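Esterase LipW (Mycobacterium marinum, PDB 3QH4) probably hydrolyses ester substrates, as an esterase of the alpha/beta hydrolase superfamily. Local coordinates at residues R106-A118 against F304-Y316. Numbering follows the deposited sequence.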
# COMPACT_ATOMS: atom_id res chain seq x y z
N ARG A 106 -3.33 11.41 0.54
CA ARG A 106 -3.37 11.92 -0.84
C ARG A 106 -3.71 10.77 -1.80
O ARG A 106 -4.56 10.93 -2.67
CB ARG A 106 -2.04 12.57 -1.24
CG ARG A 106 -2.03 13.13 -2.67
CD ARG A 106 -3.06 14.24 -2.90
NE ARG A 106 -2.89 14.86 -4.23
CZ ARG A 106 -2.02 15.82 -4.52
NH1 ARG A 106 -1.17 16.29 -3.60
NH2 ARG A 106 -1.98 16.29 -5.78
N GLN A 107 -3.02 9.63 -1.66
CA GLN A 107 -3.30 8.48 -2.51
C GLN A 107 -4.77 8.08 -2.46
O GLN A 107 -5.37 7.77 -3.50
CB GLN A 107 -2.37 7.32 -2.09
CG GLN A 107 -2.70 5.89 -2.67
CD GLN A 107 -2.36 5.75 -4.17
OE1 GLN A 107 -1.32 5.17 -4.52
NE2 GLN A 107 -3.24 6.23 -5.04
N CYS A 108 -5.35 8.09 -1.25
CA CYS A 108 -6.75 7.68 -1.06
C CYS A 108 -7.67 8.66 -1.77
O CYS A 108 -8.64 8.24 -2.41
CB CYS A 108 -7.11 7.54 0.43
SG CYS A 108 -6.32 6.09 1.19
N LEU A 109 -7.38 9.96 -1.64
CA LEU A 109 -8.21 10.98 -2.27
C LEU A 109 -8.19 10.80 -3.78
O LEU A 109 -9.21 10.96 -4.47
CB LEU A 109 -7.73 12.40 -1.91
CG LEU A 109 -7.96 12.78 -0.44
CD1 LEU A 109 -7.11 14.00 -0.15
CD2 LEU A 109 -9.46 13.03 -0.10
N GLU A 110 -7.00 10.50 -4.30
CA GLU A 110 -6.82 10.33 -5.74
C GLU A 110 -7.58 9.12 -6.24
O GLU A 110 -8.27 9.21 -7.26
CB GLU A 110 -5.34 10.30 -6.15
CG GLU A 110 -4.58 11.61 -5.80
CD GLU A 110 -5.01 12.83 -6.60
OE1 GLU A 110 -5.62 12.70 -7.68
OE2 GLU A 110 -4.73 13.95 -6.12
N LEU A 111 -7.49 8.01 -5.52
CA LEU A 111 -8.23 6.80 -5.91
C LEU A 111 -9.74 7.05 -5.91
O LEU A 111 -10.42 6.73 -6.89
CB LEU A 111 -7.92 5.63 -4.98
CG LEU A 111 -6.50 5.05 -5.04
CD1 LEU A 111 -6.36 3.90 -4.03
CD2 LEU A 111 -6.17 4.55 -6.45
N ALA A 112 -10.26 7.62 -4.82
CA ALA A 112 -11.71 7.82 -4.70
C ALA A 112 -12.23 8.66 -5.85
O ALA A 112 -13.21 8.31 -6.50
CB ALA A 112 -12.04 8.49 -3.35
N ARG A 113 -11.57 9.78 -6.11
CA ARG A 113 -12.04 10.76 -7.08
C ARG A 113 -11.92 10.21 -8.50
O ARG A 113 -12.88 10.26 -9.30
CB ARG A 113 -11.23 12.04 -6.95
CG ARG A 113 -11.57 13.07 -8.04
CD ARG A 113 -10.87 14.39 -7.77
NE ARG A 113 -9.42 14.30 -7.96
CZ ARG A 113 -8.80 14.48 -9.12
NH1 ARG A 113 -9.51 14.73 -10.23
NH2 ARG A 113 -7.48 14.37 -9.18
N ARG A 114 -10.74 9.67 -8.81
CA ARG A 114 -10.48 9.25 -10.18
C ARG A 114 -11.19 7.97 -10.59
O ARG A 114 -11.60 7.82 -11.77
CB ARG A 114 -8.98 9.13 -10.43
CG ARG A 114 -8.24 10.50 -10.36
CD ARG A 114 -6.77 10.25 -10.57
NE ARG A 114 -5.94 11.36 -10.11
CZ ARG A 114 -5.12 12.05 -10.89
NH1 ARG A 114 -5.03 11.77 -12.19
NH2 ARG A 114 -4.35 13.01 -10.36
N ALA A 115 -11.35 7.04 -9.65
CA ALA A 115 -12.06 5.79 -9.93
C ALA A 115 -13.55 5.90 -9.65
O ALA A 115 -14.27 4.93 -9.88
CB ALA A 115 -11.47 4.66 -9.09
N ARG A 116 -14.01 7.04 -9.12
CA ARG A 116 -15.42 7.25 -8.75
C ARG A 116 -15.90 6.15 -7.80
O ARG A 116 -16.76 5.36 -8.14
CB ARG A 116 -16.34 7.35 -10.00
CG ARG A 116 -15.88 8.47 -10.94
CD ARG A 116 -16.77 8.65 -12.21
NE ARG A 116 -16.79 7.47 -13.08
CZ ARG A 116 -15.75 6.99 -13.78
NH1 ARG A 116 -14.54 7.56 -13.76
NH2 ARG A 116 -15.94 5.90 -14.53
N CYS A 117 -15.35 6.15 -6.59
CA CYS A 117 -15.63 5.08 -5.65
C CYS A 117 -15.46 5.57 -4.23
O CYS A 117 -15.12 6.74 -3.98
CB CYS A 117 -14.70 3.86 -5.90
SG CYS A 117 -12.92 4.21 -5.49
N ALA A 118 -15.73 4.66 -3.30
CA ALA A 118 -15.41 4.85 -1.89
C ALA A 118 -14.11 4.11 -1.58
O ALA A 118 -13.78 3.08 -2.22
CB ALA A 118 -16.54 4.30 -1.01
N PHE A 304 -1.33 8.13 -10.61
CA PHE A 304 -2.70 8.33 -10.10
C PHE A 304 -3.74 8.08 -11.22
O PHE A 304 -4.77 7.47 -10.99
CB PHE A 304 -2.89 9.72 -9.50
CG PHE A 304 -2.00 10.02 -8.29
CD1 PHE A 304 -1.67 9.02 -7.36
CD2 PHE A 304 -1.52 11.30 -8.08
CE1 PHE A 304 -0.84 9.33 -6.25
CE2 PHE A 304 -0.71 11.63 -6.99
CZ PHE A 304 -0.39 10.64 -6.05
N ALA A 305 -3.45 8.56 -12.42
CA ALA A 305 -4.41 8.46 -13.52
C ALA A 305 -4.55 6.99 -13.89
O ALA A 305 -5.67 6.52 -14.16
CB ALA A 305 -3.95 9.29 -14.70
N MET A 306 -3.41 6.27 -13.88
CA MET A 306 -3.38 4.86 -14.25
C MET A 306 -4.18 4.03 -13.25
O MET A 306 -4.95 3.13 -13.63
CB MET A 306 -1.92 4.38 -14.33
CG MET A 306 -1.77 2.95 -14.77
SD MET A 306 -0.04 2.45 -14.76
CE MET A 306 0.63 3.63 -15.94
N GLN A 307 -3.99 4.33 -11.98
CA GLN A 307 -4.71 3.65 -10.91
C GLN A 307 -6.19 3.92 -11.03
O GLN A 307 -6.99 3.01 -10.86
CB GLN A 307 -4.21 4.15 -9.56
CG GLN A 307 -2.77 3.76 -9.23
CD GLN A 307 -2.30 4.48 -7.97
OE1 GLN A 307 -2.65 5.65 -7.75
NE2 GLN A 307 -1.49 3.81 -7.15
N GLY A 308 -6.55 5.17 -11.29
CA GLY A 308 -7.97 5.55 -11.42
C GLY A 308 -8.66 4.80 -12.54
O GLY A 308 -9.76 4.29 -12.37
N HIS A 309 -7.97 4.68 -13.67
CA HIS A 309 -8.56 4.04 -14.84
C HIS A 309 -8.69 2.53 -14.60
O HIS A 309 -9.66 1.94 -15.04
CB HIS A 309 -7.74 4.36 -16.10
CG HIS A 309 -8.00 5.73 -16.65
ND1 HIS A 309 -9.28 6.19 -16.93
CD2 HIS A 309 -7.16 6.75 -16.96
CE1 HIS A 309 -9.21 7.42 -17.40
NE2 HIS A 309 -7.94 7.79 -17.41
N ALA A 310 -7.74 1.94 -13.89
CA ALA A 310 -7.73 0.49 -13.64
C ALA A 310 -8.92 0.11 -12.79
O ALA A 310 -9.67 -0.81 -13.12
CB ALA A 310 -6.42 0.05 -12.98
N LEU A 311 -9.10 0.86 -11.70
CA LEU A 311 -10.23 0.63 -10.82
C LEU A 311 -11.52 0.99 -11.51
O LEU A 311 -12.48 0.25 -11.41
CB LEU A 311 -10.11 1.46 -9.54
CG LEU A 311 -9.15 0.94 -8.49
CD1 LEU A 311 -8.98 1.98 -7.36
CD2 LEU A 311 -9.62 -0.45 -7.94
N ALA A 312 -11.56 2.11 -12.24
CA ALA A 312 -12.84 2.51 -12.86
C ALA A 312 -13.28 1.44 -13.87
O ALA A 312 -14.47 1.14 -13.99
CB ALA A 312 -12.72 3.86 -13.54
N ASP A 313 -12.33 0.88 -14.60
CA ASP A 313 -12.71 -0.16 -15.58
C ASP A 313 -13.24 -1.41 -14.89
O ASP A 313 -14.12 -2.10 -15.42
CB ASP A 313 -11.56 -0.50 -16.53
CG ASP A 313 -11.30 0.61 -17.57
OD1 ASP A 313 -12.12 1.55 -17.71
OD2 ASP A 313 -10.27 0.54 -18.24
N ALA A 314 -12.70 -1.72 -13.70
CA ALA A 314 -13.16 -2.88 -12.94
C ALA A 314 -14.57 -2.65 -12.40
O ALA A 314 -15.45 -3.55 -12.42
CB ALA A 314 -12.18 -3.14 -11.78
N PHE A 315 -14.78 -1.41 -11.93
CA PHE A 315 -16.04 -1.02 -11.29
C PHE A 315 -17.16 -0.67 -12.29
O PHE A 315 -18.33 -0.81 -11.96
CB PHE A 315 -15.82 0.18 -10.37
CG PHE A 315 -15.04 -0.12 -9.12
CD1 PHE A 315 -15.02 -1.41 -8.57
CD2 PHE A 315 -14.37 0.92 -8.44
CE1 PHE A 315 -14.33 -1.69 -7.37
CE2 PHE A 315 -13.66 0.65 -7.25
CZ PHE A 315 -13.65 -0.66 -6.71
N TYR A 316 -16.79 -0.20 -13.50
CA TYR A 316 -17.76 0.27 -14.47
C TYR A 316 -17.42 -0.32 -15.84
O TYR A 316 -16.98 0.40 -16.73
CB TYR A 316 -17.76 1.81 -14.51
CG TYR A 316 -18.00 2.48 -13.17
CD1 TYR A 316 -19.29 2.64 -12.68
CD2 TYR A 316 -16.94 2.96 -12.40
CE1 TYR A 316 -19.53 3.26 -11.48
CE2 TYR A 316 -17.17 3.59 -11.17
CZ TYR A 316 -18.48 3.73 -10.72
OH TYR A 316 -18.74 4.32 -9.50
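Gln107 and Gln307 reach for each other from opposite directions and pair their amides twice: Gln107 NE2 gives to Gln307 OE1 at 2.8 Å, and Gln307 NE2 returns a bond to Gln107 OE1 at 3.0 Å. With CG anti to the backbone N (chi1 167°) and a bend at chi2, Gln107 brings its amide round to the extended chain of Gln307; the amide planes are twisted 48° apart. Beside them, Glu110 CG sits over the Phe304 ring, 3.9 Å from its centroid, and Phe304 CB lies over the centre of the Arg114 guanidinium. Ala115 and Gly308 bring their CA atoms within 4.4 Å; lacking a side chain, Gly308 lets Arg114 CB pack against its CA. Ala115 CB meets Leu311 CB at 3.5 Å. Just beyond the two helices Tyr316 OH donates to Arg116 O at 2.6 Å, while Phe315, in the last helical turn, puts CE2 against Cys117 CB.

Behind Phe304, Arg114 NE and NH2 both grip Glu110 OE1, which Arg113 NH2 also reaches; Arg106 NE takes OE2. This network holds Glu110 and Arg114 against Phe304 and probably keeps the carboxylate ionised. Leu111 packs on Val119 of strand 118-122, Leu311 on Phe189 of strand 189-193. Segments 106-115 and 304-315 cross at -49°, their helices side by side on one face of the central sheet, as in the alpha/beta hydrolase fold.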